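Peptidase M3B, oligoendopeptidase F (Enterococcus faecium, PDB 2QR4) probably hydrolyses peptide bonds in short oligopeptides, as a member of the M3 family of zinc-dependent metallopeptidases. Local coordinates at residues E10-L15 with S78-K83; S233-S238 with I244-Y249; Y423-Y428 with E567-E572; V436-Q441 with K487-R492. All coordinates share one frame; numbering follows the deposited sequence.

Contact 1. Residues E10-L15 with S78-K83; sequences EKYLEL and SSLFSK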
loop_
_atom_site.group_PDB
_atom_site.type_symbol
_atom_site.label_atom_id
_atom_site.label_comp_id
_atom_site.label_asym_id
_atom_site.label_seq_id
_atom_site.Cartn_x
_atom_site.Cartn_y
_atom_site.Cartn_z
ATOM N N GLU A 10 -15.928 -19.405 15.536
ATOM C CA GLU A 10 -16.940 -19.289 16.573
ATOM C C GLU A 10 -16.958 -17.873 17.097
ATOM O O GLU A 10 -18.031 -17.311 17.311
ATOM C CB GLU A 10 -16.683 -20.268 17.714
ATOM C CG GLU A 10 -16.774 -21.714 17.299
ATOM C CD GLU A 10 -16.100 -22.646 18.281
ATOM O OE1 GLU A 10 -16.433 -22.585 19.482
ATOM O OE2 GLU A 10 -15.237 -23.441 17.843
ATOM N N LYS A 11 -15.771 -17.294 17.275
ATOM C CA LYS A 11 -15.663 -15.929 17.789
ATOM C C LYS A 11 -16.171 -14.898 16.792
ATOM O O LYS A 11 -16.816 -13.928 17.186
ATOM C CB LYS A 11 -14.233 -15.603 18.202
ATOM C CG LYS A 11 -13.681 -16.545 19.259
ATOM C CD LYS A 11 -12.466 -15.967 19.957
ATOM C CE LYS A 11 -12.015 -16.876 21.080
ATOM N NZ LYS A 11 -11.566 -16.109 22.274
ATOM N N TYR A 12 -15.885 -15.112 15.508
ATOM C CA TYR A 12 -16.354 -14.205 14.471
ATOM C C TYR A 12 -17.869 -14.172 14.490
ATOM O O TYR A 12 -18.485 -13.114 14.434
ATOM C CB TYR A 12 -15.875 -14.649 13.080
ATOM C CG TYR A 12 -16.609 -13.952 11.940
ATOM C CD1 TYR A 12 -16.091 -12.801 11.346
ATOM C CD2 TYR A 12 -17.830 -14.439 11.471
ATOM C CE1 TYR A 12 -16.769 -12.154 10.311
ATOM C CE2 TYR A 12 -18.519 -13.801 10.441
ATOM C CZ TYR A 12 -17.983 -12.659 9.865
ATOM O OH TYR A 12 -18.667 -12.031 8.843
ATOM N N LEU A 13 -18.468 -15.348 14.574
ATOM C CA LEU A 13 -19.903 -15.472 14.519
ATOM C C LEU A 13 -20.522 -14.772 15.724
ATOM O O LEU A 13 -21.545 -14.103 15.607
ATOM C CB LEU A 13 -20.274 -16.951 14.514
ATOM C CG LEU A 13 -21.373 -17.418 13.570
ATOM C CD1 LEU A 13 -21.168 -16.828 12.189
ATOM C CD2 LEU A 13 -21.379 -18.933 13.506
ATOM N N GLU A 14 -19.892 -14.929 16.885
ATOM C CA GLU A 14 -20.420 -14.363 18.123
ATOM C C GLU A 14 -20.287 -12.849 18.132
ATOM O O GLU A 14 -21.227 -12.146 18.475
ATOM C CB GLU A 14 -19.733 -14.977 19.343
ATOM C CG GLU A 14 -20.040 -16.457 19.527
ATOM C CD GLU A 14 -19.028 -17.170 20.403
ATOM O OE1 GLU A 14 -19.013 -18.413 20.398
ATOM O OE2 GLU A 14 -18.236 -16.490 21.081
ATOM N N LEU A 15 -19.123 -12.344 17.744
ATOM C CA LEU A 15 -18.939 -10.908 17.689
ATOM C C LEU A 15 -19.862 -10.271 16.651
ATOM O O LEU A 15 -20.445 -9.221 16.910
ATOM C CB LEU A 15 -17.492 -10.572 17.394
ATOM C CG LEU A 15 -16.627 -10.324 18.619
ATOM C CD1 LEU A 15 -17.332 -10.714 19.914
ATOM C CD2 LEU A 15 -15.315 -11.068 18.462
ATOM N N SER A 78 -8.822 -8.702 10.172
ATOM C CA SER A 78 -8.830 -7.282 9.808
ATOM C C SER A 78 -10.211 -6.823 9.372
ATOM O O SER A 78 -10.664 -5.766 9.802
ATOM C CB SER A 78 -7.787 -6.946 8.741
ATOM O OG SER A 78 -6.491 -7.225 9.244
ATOM N N SER A 79 -10.887 -7.617 8.539
ATOM C CA SER A 79 -12.245 -7.263 8.110
ATOM C C SER A 79 -13.172 -7.127 9.308
ATOM O O SER A 79 -13.931 -6.180 9.382
ATOM C CB SER A 79 -12.827 -8.296 7.144
ATOM O OG SER A 79 -12.006 -8.434 6.019
ATOM N N LEU A 80 -13.097 -8.081 10.236
ATOM C CA LEU A 80 -13.930 -8.076 11.446
ATOM C C LEU A 80 -13.666 -6.807 12.238
ATOM O O LEU A 80 -14.597 -6.152 12.688
ATOM C CB LEU A 80 -13.580 -9.266 12.342
ATOM C CG LEU A 80 -14.612 -10.025 13.194
ATOM C CD1 LEU A 80 -13.988 -10.351 14.519
ATOM C CD2 LEU A 80 -15.916 -9.285 13.390
ATOM N N PHE A 81 -12.388 -6.468 12.400
ATOM C CA PHE A 81 -11.996 -5.294 13.178
ATOM C C PHE A 81 -12.572 -4.009 12.591
ATOM O O PHE A 81 -13.192 -3.219 13.305
ATOM C CB PHE A 81 -10.479 -5.188 13.274
ATOM C CG PHE A 81 -10.009 -4.263 14.352
ATOM C CD1 PHE A 81 -10.513 -4.368 15.644
ATOM C CD2 PHE A 81 -9.065 -3.292 14.085
ATOM C CE1 PHE A 81 -10.079 -3.513 16.650
ATOM C CE2 PHE A 81 -8.621 -2.435 15.090
ATOM C CZ PHE A 81 -9.124 -2.548 16.372
ATOM N N SER A 82 -12.378 -3.804 11.293
ATOM C CA SER A 82 -12.959 -2.633 10.628
ATOM C C SER A 82 -14.481 -2.647 10.689
ATOM O O SER A 82 -15.100 -1.611 10.886
ATOM C CB SER A 82 -12.470 -2.477 9.177
ATOM O OG SER A 82 -12.541 -3.701 8.476
ATOM N N LYS A 83 -15.081 -3.823 10.560
ATOM C CA LYS A 83 -16.523 -3.911 10.625
ATOM C C LYS A 83 -17.022 -3.474 12.010
ATOM O O LYS A 83 -17.973 -2.694 12.120
ATOM C CB LYS A 83 -17.007 -5.322 10.309
ATOM C CG LYS A 83 -18.525 -5.426 10.335
ATOM C CD LYS A 83 -19.042 -6.752 9.802
ATOM C CE LYS A 83 -19.065 -7.820 10.882
ATOM N NZ LYS A 83 -19.610 -9.103 10.367
#
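Tyr12 and Leu80 carry the apolar part of this contact. The aromatic CD1 of Tyr12 comes within 3.6 Å of Leu80 CG, the branch point of the leucine, and one methyl of that residue, CD2, sits a little farther from the same ring atom. Leu80 directs its side chain at helix 4-18, whereas the tyrosine leaves its backbone alongside the interface; with CG anti to the backbone N (chi1 166°) the ring comes across, bringing CD1 to Leu80 and OH to Lys83. A second, slacker apolar touch joins Leu15 CD2 to Leu80 CD1 at 4.2 Å, so that Leu80 is shared between two residues about one helical turn apart.

The setting is a pair of nearly parallel helices in a mostly helical protein: the axes of the two short segments run 15° apart and come no closer than 11.4 Å. At that spacing the backbones do not meet, and the long side chains bridge the gap. Helix 33-63, which lies between the two in sequence, covers Leu15 through Gln49 and Ile53.

The polar part is slight. Lys83, bent at chi3, crosses Tyr12 at about a right angle and brings NZ to 3.4 Å from Tyr12 OH, a weak hydrogen bond. The stronger partner of this ammonium group is Ser16 OG, one turn beyond Tyr12, and Ser16 OG also bonds to Tyr12 O.

Contact 2. Residues S233-S238 with I244-Y249; sequences SAREAS and IPESVY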
loop_
_atom_site.group_PDB
_atom_site.type_symbol
_atom_site.label_atom_id
_atom_site.label_comp_id
_atom_site.label_asym_id
_atom_site.label_seq_id
_atom_site.Cartn_x
_atom_site.Cartn_y
_atom_site.Cartn_z
ATOM N N SER A 233 0.184 18.450 13.923
ATOM C CA SER A 233 1.144 17.587 13.199
ATOM C C SER A 233 0.913 16.107 13.494
ATOM O O SER A 233 0.214 15.740 14.452
ATOM C CB SER A 233 2.585 17.930 13.602
ATOM O OG SER A 233 2.812 17.567 14.971
ATOM N N ALA A 234 1.539 15.256 12.692
ATOM C CA ALA A 234 1.427 13.818 12.890
ATOM C C ALA A 234 1.976 13.422 14.254
ATOM O O ALA A 234 1.412 12.564 14.944
ATOM C CB ALA A 234 2.155 13.084 11.796
ATOM N N ARG A 235 3.073 14.060 14.644
ATOM C CA ARG A 235 3.709 13.758 15.922
ATOM C C ARG A 235 2.800 14.115 17.092
ATOM O O ARG A 235 2.571 13.289 17.978
ATOM C CB ARG A 235 5.057 14.479 16.060
ATOM C CG ARG A 235 5.823 14.066 17.324
ATOM C CD ARG A 235 7.206 14.672 17.381
ATOM N NE ARG A 235 7.169 16.128 17.510
ATOM C CZ ARG A 235 8.257 16.875 17.662
ATOM N NH1 ARG A 235 9.446 16.286 17.714
ATOM N NH2 ARG A 235 8.161 18.195 17.781
ATOM N N GLU A 236 2.289 15.341 17.104
ATOM C CA GLU A 236 1.374 15.744 18.163
ATOM C C GLU A 236 0.260 14.724 18.231
ATOM O O GLU A 236 -0.141 14.306 19.310
ATOM C CB GLU A 236 0.788 17.139 17.927
ATOM C CG GLU A 236 -0.064 17.654 19.090
ATOM C CD GLU A 236 -0.770 18.965 18.778
ATOM O OE1 GLU A 236 -0.542 19.948 19.515
ATOM O OE2 GLU A 236 -1.548 19.019 17.798
ATOM N N ALA A 237 -0.216 14.294 17.071
ATOM C CA ALA A 237 -1.298 13.305 17.047
ATOM C C ALA A 237 -0.919 11.984 17.730
ATOM O O ALA A 237 -1.664 11.473 18.549
ATOM C CB ALA A 237 -1.780 13.066 15.625
ATOM N N SER A 238 0.239 11.429 17.406
ATOM C CA SER A 238 0.617 10.154 18.017
ATOM C C SER A 238 0.911 10.290 19.506
ATOM O O SER A 238 0.458 9.483 20.301
ATOM C CB SER A 238 1.833 9.556 17.325
ATOM O OG SER A 238 2.133 8.293 17.886
ATOM N N ILE A 244 1.817 12.584 26.095
ATOM C CA ILE A 244 3.220 12.954 26.019
ATOM C C ILE A 244 3.317 14.292 25.307
ATOM O O ILE A 244 2.902 14.416 24.169
ATOM C CB ILE A 244 4.029 11.908 25.250
ATOM C CG1 ILE A 244 3.858 10.539 25.916
ATOM C CG2 ILE A 244 5.501 12.314 25.182
ATOM C CD1 ILE A 244 4.560 9.407 25.197
ATOM N N PRO A 245 3.824 15.316 25.999
ATOM C CA PRO A 245 4.024 16.598 25.331
ATOM C C PRO A 245 5.106 16.451 24.264
ATOM O O PRO A 245 6.045 15.679 24.449
ATOM C CB PRO A 245 4.538 17.514 26.456
ATOM C CG PRO A 245 4.310 16.772 27.741
ATOM C CD PRO A 245 4.227 15.325 27.419
ATOM N N GLU A 246 4.974 17.180 23.158
ATOM C CA GLU A 246 5.978 17.153 22.094
ATOM C C GLU A 246 7.379 17.519 22.612
ATOM O O GLU A 246 8.392 17.087 22.062
ATOM C CB GLU A 246 5.584 18.103 20.957
ATOM C CG GLU A 246 4.426 17.608 20.095
ATOM C CD GLU A 246 4.410 18.275 18.726
ATOM O OE1 GLU A 246 4.958 17.686 17.767
ATOM O OE2 GLU A 246 3.874 19.395 18.608
ATOM N N SER A 247 7.435 18.310 23.680
ATOM C CA SER A 247 8.705 18.732 24.230
ATOM C C SER A 247 9.589 17.568 24.697
ATOM O O SER A 247 10.799 17.712 24.710
ATOM C CB SER A 247 8.476 19.673 25.396
ATOM O OG SER A 247 7.890 18.958 26.464
ATOM N N VAL A 248 9.025 16.429 25.108
ATOM C CA VAL A 248 9.920 15.341 25.472
ATOM C C VAL A 248 10.699 14.873 24.244
ATOM O O VAL A 248 11.885 14.568 24.335
ATOM C CB VAL A 248 9.263 14.142 26.250
ATOM C CG1 VAL A 248 8.034 14.575 27.044
ATOM C CG2 VAL A 248 8.950 13.011 25.337
ATOM N N TYR A 249 10.047 14.876 23.089
ATOM C CA TYR A 249 10.682 14.450 21.842
ATOM C C TYR A 249 11.765 15.457 21.396
ATOM O O TYR A 249 12.867 15.054 21.014
ATOM C CB TYR A 249 9.609 14.299 20.763
ATOM C CG TYR A 249 9.884 13.332 19.628
ATOM C CD1 TYR A 249 10.861 13.594 18.654
ATOM C CD2 TYR A 249 9.119 12.175 19.492
ATOM C CE1 TYR A 249 11.068 12.703 17.580
ATOM C CE2 TYR A 249 9.323 11.282 18.437
ATOM C CZ TYR A 249 10.281 11.544 17.487
ATOM O OH TYR A 249 10.435 10.633 16.462
HETATM O O HOH W 1 2.937 20.040 16.202
#
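Arg235 and Glu246 form the tight centre of this contact, a salt bridge between helix 234-240 and the segment 244-249 that soon follows it. Arg235 NE donates to Glu246 OE1 at 2.7 Å with an N-H...O angle of 163°; the oxygen lies at the edge of the guanidinium, close to its plane, and is approached on its anti side, though somewhat out of the carboxylate plane. The guanidinium and carboxylate planes stand 84° apart, and NH2 adds a weak bond to the same OE1. That nitrogen also makes a salt bridge to Asp250.

The chain of Arg235 runs out extended to CD, which lies over one face of the Tyr249 ring, a CH-pi contact 3.8 Å from the centroid; the bend at chi3 (66°) then turns NE toward Glu246. Arg235 NH1 reaches Tyr249 CD1 at 3.2 Å, while Tyr249 OH bonds to Ala443 O.

The other side of Glu246 is looser and watered. One water donates to Glu246 OE2 at 2.7 Å and is also hydrogen-bonded to Ser233 OG. This serine is the N-cap of helix 234-240: Ser233 OG accepts from Glu236 N at 3.1 Å. The Glu236 carboxylate turns its OE2 to Ser232 N, and Glu236 OE1 lies 4.5 Å from Glu246 OE2, where mild repulsion is likely.

Helices 208-228 and 418-454 cover Ala234, His447 of the latter also touches Arg235, and Phe503 at the start of helix 503-520 meets Ile244, Val248 and the Tyr249 ring.

Contact 3. Residues Y423-Y428 with E567-E572; sequences YVLNHY and EQRLNE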
loop_
_atom_site.group_PDB
_atom_site.type_symbol
_atom_site.label_atom_id
_atom_site.label_comp_id
_atom_site.label_asym_id
_atom_site.label_seq_id
_atom_site.Cartn_x
_atom_site.Cartn_y
_atom_site.Cartn_z
ATOM N N TYR A 423 35.339 -5.156 30.225
ATOM C CA TYR A 423 34.179 -5.806 29.645
ATOM C C TYR A 423 32.901 -5.097 30.055
ATOM O O TYR A 423 32.052 -4.817 29.207
ATOM C CB TYR A 423 34.075 -7.294 30.017
ATOM C CG TYR A 423 32.899 -7.940 29.319
ATOM C CD1 TYR A 423 31.667 -8.077 29.957
ATOM C CD2 TYR A 423 33.007 -8.349 27.993
ATOM C CE1 TYR A 423 30.584 -8.641 29.302
ATOM C CE2 TYR A 423 31.939 -8.905 27.326
ATOM C CZ TYR A 423 30.729 -9.051 27.977
ATOM O OH TYR A 423 29.669 -9.613 27.285
ATOM N N VAL A 424 32.747 -4.793 31.344
ATOM C CA VAL A 424 31.493 -4.175 31.760
ATOM C C VAL A 424 31.359 -2.699 31.362
ATOM O O VAL A 424 30.271 -2.230 31.029
ATOM C CB VAL A 424 31.087 -4.516 33.224
ATOM C CG1 VAL A 424 32.143 -5.350 33.920
ATOM C CG2 VAL A 424 30.666 -3.287 34.001
ATOM N N LEU A 425 32.474 -1.988 31.327
ATOM C CA LEU A 425 32.477 -0.625 30.825
ATOM C C LEU A 425 31.971 -0.597 29.381
ATOM O O LEU A 425 31.073 0.176 29.029
ATOM C CB LEU A 425 33.890 -0.054 30.896
ATOM C CG LEU A 425 34.271 0.957 31.983
ATOM C CD1 LEU A 425 33.170 1.236 32.988
ATOM C CD2 LEU A 425 35.565 0.549 32.673
ATOM N N ASN A 426 32.537 -1.459 28.545
ATOM C CA ASN A 426 32.166 -1.483 27.133
ATOM C C ASN A 426 30.766 -2.062 26.865
ATOM O O ASN A 426 30.058 -1.604 25.976
ATOM C CB ASN A 426 33.229 -2.210 26.314
ATOM C CG ASN A 426 32.908 -2.226 24.848
ATOM O OD1 ASN A 426 32.433 -3.231 24.331
ATOM N ND2 ASN A 426 33.146 -1.108 24.162
ATOM N N HIS A 427 30.372 -3.055 27.646
ATOM C CA HIS A 427 29.023 -3.593 27.589
ATOM C C HIS A 427 28.003 -2.470 27.813
ATOM O O HIS A 427 27.016 -2.368 27.081
ATOM C CB HIS A 427 28.879 -4.705 28.636
ATOM C CG HIS A 427 27.472 -5.179 28.857
ATOM N ND1 HIS A 427 26.862 -6.115 28.046
ATOM C CD2 HIS A 427 26.575 -4.879 29.827
ATOM C CE1 HIS A 427 25.645 -6.361 28.498
ATOM N NE2 HIS A 427 25.446 -5.625 29.579
ATOM N N TYR A 428 28.254 -1.623 28.813
ATOM C CA TYR A 428 27.390 -0.469 29.088
ATOM C C TYR A 428 27.405 0.556 27.938
ATOM O O TYR A 428 26.352 1.050 27.525
ATOM C CB TYR A 428 27.776 0.236 30.401
ATOM C CG TYR A 428 26.994 1.522 30.620
ATOM C CD1 TYR A 428 25.688 1.487 31.116
ATOM C CD2 TYR A 428 27.544 2.773 30.292
ATOM C CE1 TYR A 428 24.955 2.646 31.294
ATOM C CE2 TYR A 428 26.813 3.955 30.476
ATOM C CZ TYR A 428 25.522 3.878 30.969
ATOM O OH TYR A 428 24.786 5.019 31.155
ATOM N N GLU A 567 30.205 9.481 29.222
ATOM C CA GLU A 567 31.504 10.122 29.108
ATOM C C GLU A 567 32.476 9.632 30.190
ATOM O O GLU A 567 33.611 9.262 29.893
ATOM C CB GLU A 567 31.359 11.653 29.142
ATOM C CG GLU A 567 32.701 12.408 29.255
ATOM C CD GLU A 567 32.572 13.932 29.139
ATOM O OE1 GLU A 567 31.582 14.503 29.648
ATOM O OE2 GLU A 567 33.467 14.563 28.539
ATOM N N GLN A 568 32.055 9.620 31.443
ATOM C CA GLN A 568 32.989 9.164 32.464
ATOM C C GLN A 568 33.392 7.699 32.297
ATOM O O GLN A 568 34.555 7.346 32.467
ATOM C CB GLN A 568 32.573 9.532 33.910
ATOM C CG GLN A 568 31.156 9.296 34.296
ATOM C CD GLN A 568 30.806 9.960 35.629
ATOM O OE1 GLN A 568 30.002 10.885 35.685
ATOM N NE2 GLN A 568 31.401 9.476 36.699
ATOM N N ARG A 569 32.458 6.849 31.904
ATOM C CA ARG A 569 32.805 5.451 31.719
ATOM C C ARG A 569 33.650 5.246 30.447
ATOM O O ARG A 569 34.550 4.418 30.411
ATOM C CB ARG A 569 31.558 4.579 31.764
ATOM C CG ARG A 569 30.848 4.648 33.152
ATOM C CD ARG A 569 29.617 3.740 33.207
ATOM N NE ARG A 569 29.147 3.608 34.567
ATOM C CZ ARG A 569 28.024 2.995 34.922
ATOM N NH1 ARG A 569 27.232 2.477 33.997
ATOM N NH2 ARG A 569 27.688 2.921 36.209
ATOM N N LEU A 570 33.391 6.055 29.435
ATOM C CA LEU A 570 34.187 6.069 28.231
ATOM C C LEU A 570 35.626 6.458 28.574
ATOM O O LEU A 570 36.574 5.749 28.203
ATOM C CB LEU A 570 33.561 7.038 27.219
ATOM C CG LEU A 570 34.309 7.395 25.934
ATOM C CD1 LEU A 570 34.771 6.132 25.252
ATOM C CD2 LEU A 570 33.393 8.190 25.020
ATOM N N ASN A 571 35.781 7.571 29.292
ATOM C CA ASN A 571 37.093 8.035 29.752
ATOM C C ASN A 571 37.845 6.982 30.578
ATOM O O ASN A 571 39.054 6.805 30.420
ATOM C CB ASN A 571 36.966 9.351 30.539
ATOM C CG ASN A 571 36.817 10.571 29.632
ATOM O OD1 ASN A 571 37.047 10.489 28.418
ATOM N ND2 ASN A 571 36.452 11.721 30.225
ATOM N N GLU A 572 37.127 6.273 31.445
ATOM C CA GLU A 572 37.736 5.214 32.257
ATOM C C GLU A 572 38.184 4.021 31.393
ATOM O O GLU A 572 39.238 3.438 31.628
ATOM C CB GLU A 572 36.797 4.755 33.390
ATOM C CG GLU A 572 37.355 3.584 34.224
ATOM C CD GLU A 572 36.387 3.068 35.291
ATOM O OE1 GLU A 572 35.226 3.545 35.354
ATOM O OE2 GLU A 572 36.797 2.182 36.078
#
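Arg569 points the edge of its guanidinium at the face of the Tyr428 ring, a T-shaped cation-pi contact. Arg569 NH1 hangs 3.3 Å above the Tyr428 ring plane, over its centre, and Arg569 CZ lies 4.5 Å from the ring centroid; the two planes are 80° apart. Arg569 CG lies beside the backbone N, anti to the carbonyl carbon (chi1 -63°), and the chain then runs extended to NE, carrying CD and NH1 over the ring. Tyr428, with CG anti to its own N (chi1 174°), presents the ring face to it. The aliphatic CD of Arg569 rests against ring atom CD2, while NH2 is held by a salt bridge to Glu409.

Leu425 packs beside this pair. Its CD1 meets Arg569 CB at 3.9 Å, and Leu425 CD2 lies 3.7 Å from Glu572 CD, crossing that extended side chain at about a right angle. Glu572 pairs through OE2 with Arg421, one turn before Leu425.

The short segments run roughly antiparallel, and helix 394-414 packs against both through Leu412, which touches Val424, Leu425 and Arg569.

Contact 4. Residues V436-Q441 with K487-R492; sequences VFRQTQ and KFEWSR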
loop_
_atom_site.group_PDB
_atom_site.type_symbol
_atom_site.label_atom_id
_atom_site.label_comp_id
_atom_site.label_asym_id
_atom_site.label_seq_id
_atom_site.Cartn_x
_atom_site.Cartn_y
_atom_site.Cartn_z
ATOM N N VAL A 436 20.197 4.678 23.019
ATOM C CA VAL A 436 19.963 6.119 22.918
ATOM C C VAL A 436 20.314 6.734 21.570
ATOM O O VAL A 436 19.444 7.323 20.937
ATOM C CB VAL A 436 20.441 6.942 24.140
ATOM C CG1 VAL A 436 21.394 6.165 24.980
ATOM C CG2 VAL A 436 20.989 8.294 23.724
ATOM N N PHE A 437 21.558 6.564 21.121
ATOM C CA PHE A 437 22.013 7.191 19.887
ATOM C C PHE A 437 21.294 6.648 18.650
ATOM O O PHE A 437 20.740 7.415 17.853
ATOM C CB PHE A 437 23.550 7.108 19.740
ATOM C CG PHE A 437 24.284 8.078 20.621
ATOM C CD1 PHE A 437 24.221 9.447 20.372
ATOM C CD2 PHE A 437 25.009 7.630 21.726
ATOM C CE1 PHE A 437 24.878 10.366 21.214
ATOM C CE2 PHE A 437 25.683 8.538 22.561
ATOM C CZ PHE A 437 25.611 9.909 22.298
ATOM N N ARG A 438 21.292 5.332 18.497
ATOM C CA ARG A 438 20.705 4.706 17.312
ATOM C C ARG A 438 19.168 4.879 17.256
ATOM O O ARG A 438 18.612 5.288 16.235
ATOM C CB ARG A 438 21.138 3.243 17.250
ATOM C CG ARG A 438 20.639 2.432 16.065
ATOM C CD ARG A 438 21.555 1.210 15.865
ATOM N NE ARG A 438 20.967 0.166 15.021
ATOM C CZ ARG A 438 20.894 0.220 13.688
ATOM N NH1 ARG A 438 20.338 -0.779 13.027
ATOM N NH2 ARG A 438 21.355 1.273 13.006
ATOM N N GLN A 439 18.484 4.617 18.362
ATOM C CA GLN A 439 17.040 4.789 18.378
ATOM C C GLN A 439 16.669 6.251 18.192
ATOM O O GLN A 439 15.696 6.580 17.502
ATOM C CB GLN A 439 16.429 4.220 19.647
ATOM C CG GLN A 439 16.727 2.718 19.846
ATOM C CD GLN A 439 16.459 1.878 18.587
ATOM O OE1 GLN A 439 17.275 1.045 18.208
ATOM N NE2 GLN A 439 15.307 2.083 17.956
ATOM N N THR A 440 17.465 7.142 18.764
ATOM C CA THR A 440 17.195 8.555 18.567
ATOM C C THR A 440 17.452 8.994 17.122
ATOM O O THR A 440 16.711 9.813 16.587
ATOM C CB THR A 440 17.968 9.401 19.550
ATOM O OG1 THR A 440 17.516 9.066 20.864
ATOM C CG2 THR A 440 17.725 10.887 19.291
ATOM N N GLN A 441 18.490 8.434 16.497
ATOM C CA GLN A 441 18.742 8.637 15.076
ATOM C C GLN A 441 17.466 8.302 14.291
ATOM O O GLN A 441 17.012 9.091 13.451
ATOM C CB GLN A 441 19.896 7.742 14.599
ATOM C CG GLN A 441 20.379 8.018 13.144
ATOM C CD GLN A 441 21.447 7.026 12.678
ATOM O OE1 GLN A 441 22.027 6.295 13.478
ATOM N NE2 GLN A 441 21.688 6.980 11.378
ATOM N N LYS A 487 23.071 4.136 3.125
ATOM C CA LYS A 487 22.054 5.101 2.710
ATOM C C LYS A 487 20.672 4.447 2.585
ATOM O O LYS A 487 19.653 5.137 2.609
ATOM C CB LYS A 487 22.435 5.767 1.383
ATOM C CG LYS A 487 23.717 6.551 1.444
ATOM C CD LYS A 487 24.156 7.003 0.066
ATOM C CE LYS A 487 23.218 8.030 -0.496
ATOM N NZ LYS A 487 23.880 8.800 -1.589
ATOM N N PHE A 488 20.634 3.122 2.456
ATOM C CA PHE A 488 19.368 2.425 2.212
ATOM C C PHE A 488 18.813 1.749 3.457
ATOM O O PHE A 488 17.717 1.181 3.432
ATOM C CB PHE A 488 19.528 1.421 1.065
ATOM C CG PHE A 488 20.211 2.004 -0.148
ATOM C CD1 PHE A 488 19.594 3.009 -0.898
ATOM C CD2 PHE A 488 21.472 1.572 -0.524
ATOM C CE1 PHE A 488 20.213 3.555 -2.017
ATOM C CE2 PHE A 488 22.111 2.119 -1.656
ATOM C CZ PHE A 488 21.478 3.105 -2.397
ATOM N N GLU A 489 19.548 1.836 4.562
ATOM C CA GLU A 489 19.068 1.237 5.812
ATOM C C GLU A 489 17.636 1.661 6.225
ATOM O O GLU A 489 16.911 0.853 6.775
ATOM C CB GLU A 489 20.061 1.459 6.968
ATOM C CG GLU A 489 19.613 0.816 8.286
ATOM C CD GLU A 489 20.653 0.924 9.384
ATOM O OE1 GLU A 489 20.867 -0.080 10.102
ATOM O OE2 GLU A 489 21.262 2.009 9.526
ATOM N N TRP A 490 17.220 2.899 5.949
ATOM C CA TRP A 490 15.861 3.340 6.341
ATOM C C TRP A 490 14.797 2.348 5.896
ATOM O O TRP A 490 13.736 2.251 6.520
ATOM C CB TRP A 490 15.517 4.726 5.776
ATOM C CG TRP A 490 15.624 4.763 4.298
ATOM C CD1 TRP A 490 16.719 5.133 3.556
ATOM C CD2 TRP A 490 14.613 4.377 3.362
ATOM N NE1 TRP A 490 16.444 4.996 2.211
ATOM C CE2 TRP A 490 15.158 4.533 2.067
ATOM C CE3 TRP A 490 13.301 3.905 3.493
ATOM C CZ2 TRP A 490 14.433 4.239 0.909
ATOM C CZ3 TRP A 490 12.579 3.612 2.339
ATOM C CH2 TRP A 490 13.151 3.778 1.066
ATOM N N SER A 491 15.092 1.600 4.834
ATOM C CA SER A 491 14.091 0.777 4.186
ATOM C C SER A 491 13.896 -0.591 4.833
ATOM O O SER A 491 12.967 -1.313 4.482
ATOM C CB SER A 491 14.413 0.614 2.690
ATOM O OG SER A 491 15.538 -0.228 2.482
ATOM N N ARG A 492 14.760 -0.957 5.771
ATOM C CA ARG A 492 14.646 -2.278 6.381
ATOM C C ARG A 492 14.189 -2.229 7.839
ATOM O O ARG A 492 14.049 -3.267 8.489
ATOM C CB ARG A 492 15.950 -3.064 6.241
ATOM C CG ARG A 492 17.136 -2.428 6.929
ATOM C CD ARG A 492 18.449 -3.168 6.604
ATOM N NE ARG A 492 18.704 -4.257 7.532
ATOM C CZ ARG A 492 19.319 -4.117 8.704
ATOM N NH1 ARG A 492 19.489 -5.176 9.486
ATOM N NH2 ARG A 492 19.758 -2.924 9.102
#
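A salt-bridge network of Arg438, Glu489 and Arg492 ties the long helix 418-454 to the 3-10 segment that follows helix 461-476, within the M3 peptidase region. Arg438 and Glu489 come from opposite directions, the carboxylate oxygen lying at the edge of the guanidinium. The arginine, extended from CG to NE, spans the gap and grips one oxygen end-on with two nitrogens: Arg438 NH1 lies 3.1 Å from Glu489 OE1 and Arg438 NH2 3.2 Å from the same atom, with N-H...O angles of 154° and 143°. The oxygen sits close to the guanidinium plane. Seen from the carboxylate the approach is different, since both nitrogens reach OE1 from one face, well above its plane.

Arg492 adds a third charge, its NH2 3.2 Å from Glu489 OE1. The remaining oxygen, OE2, is bound by Tyr468 OH of helix 461-476, and Tyr201 of helix 190-206 packs against both Glu489 and Arg492. Within 436-441, Thr440 OG1 bonds to Val436 O at 2.6 Å, which also receives Thr440 N, and Ser506 OG bonds to both Thr440 OG1 and Val436 O.

Two guanidinium groups thus converge on a single carboxylate oxygen of a buried glutamate, Arg438 NH1 and Arg492 NH2 being 4.5 Å apart. The shared carboxylate probably lets the two arginines sit close together, and they in turn would favour the ionised form of Glu489.

Overall arrangement
Contact 3 is the buried one of the four; contacts 1, 2 and 4 are partly buried, though each has interior residues. Contacts 1 and 3 lie on opposite sides of the chain's centre, about 52 Å apart between centres, and both join helices side by side, one nearly parallel and mostly apolar, the other roughly antiparallel and cation-pi. Nearer the middle, contacts 2 and 4 rely on arginine-glutamate salt bridges; their nearest atoms are about 6 Å apart. Helix 418-454 serves both contact 3 and contact 4, and it also covers part of contact 2. Water bridges the segments of contact 2, whereas a second arginine joins the glutamate of contact 4.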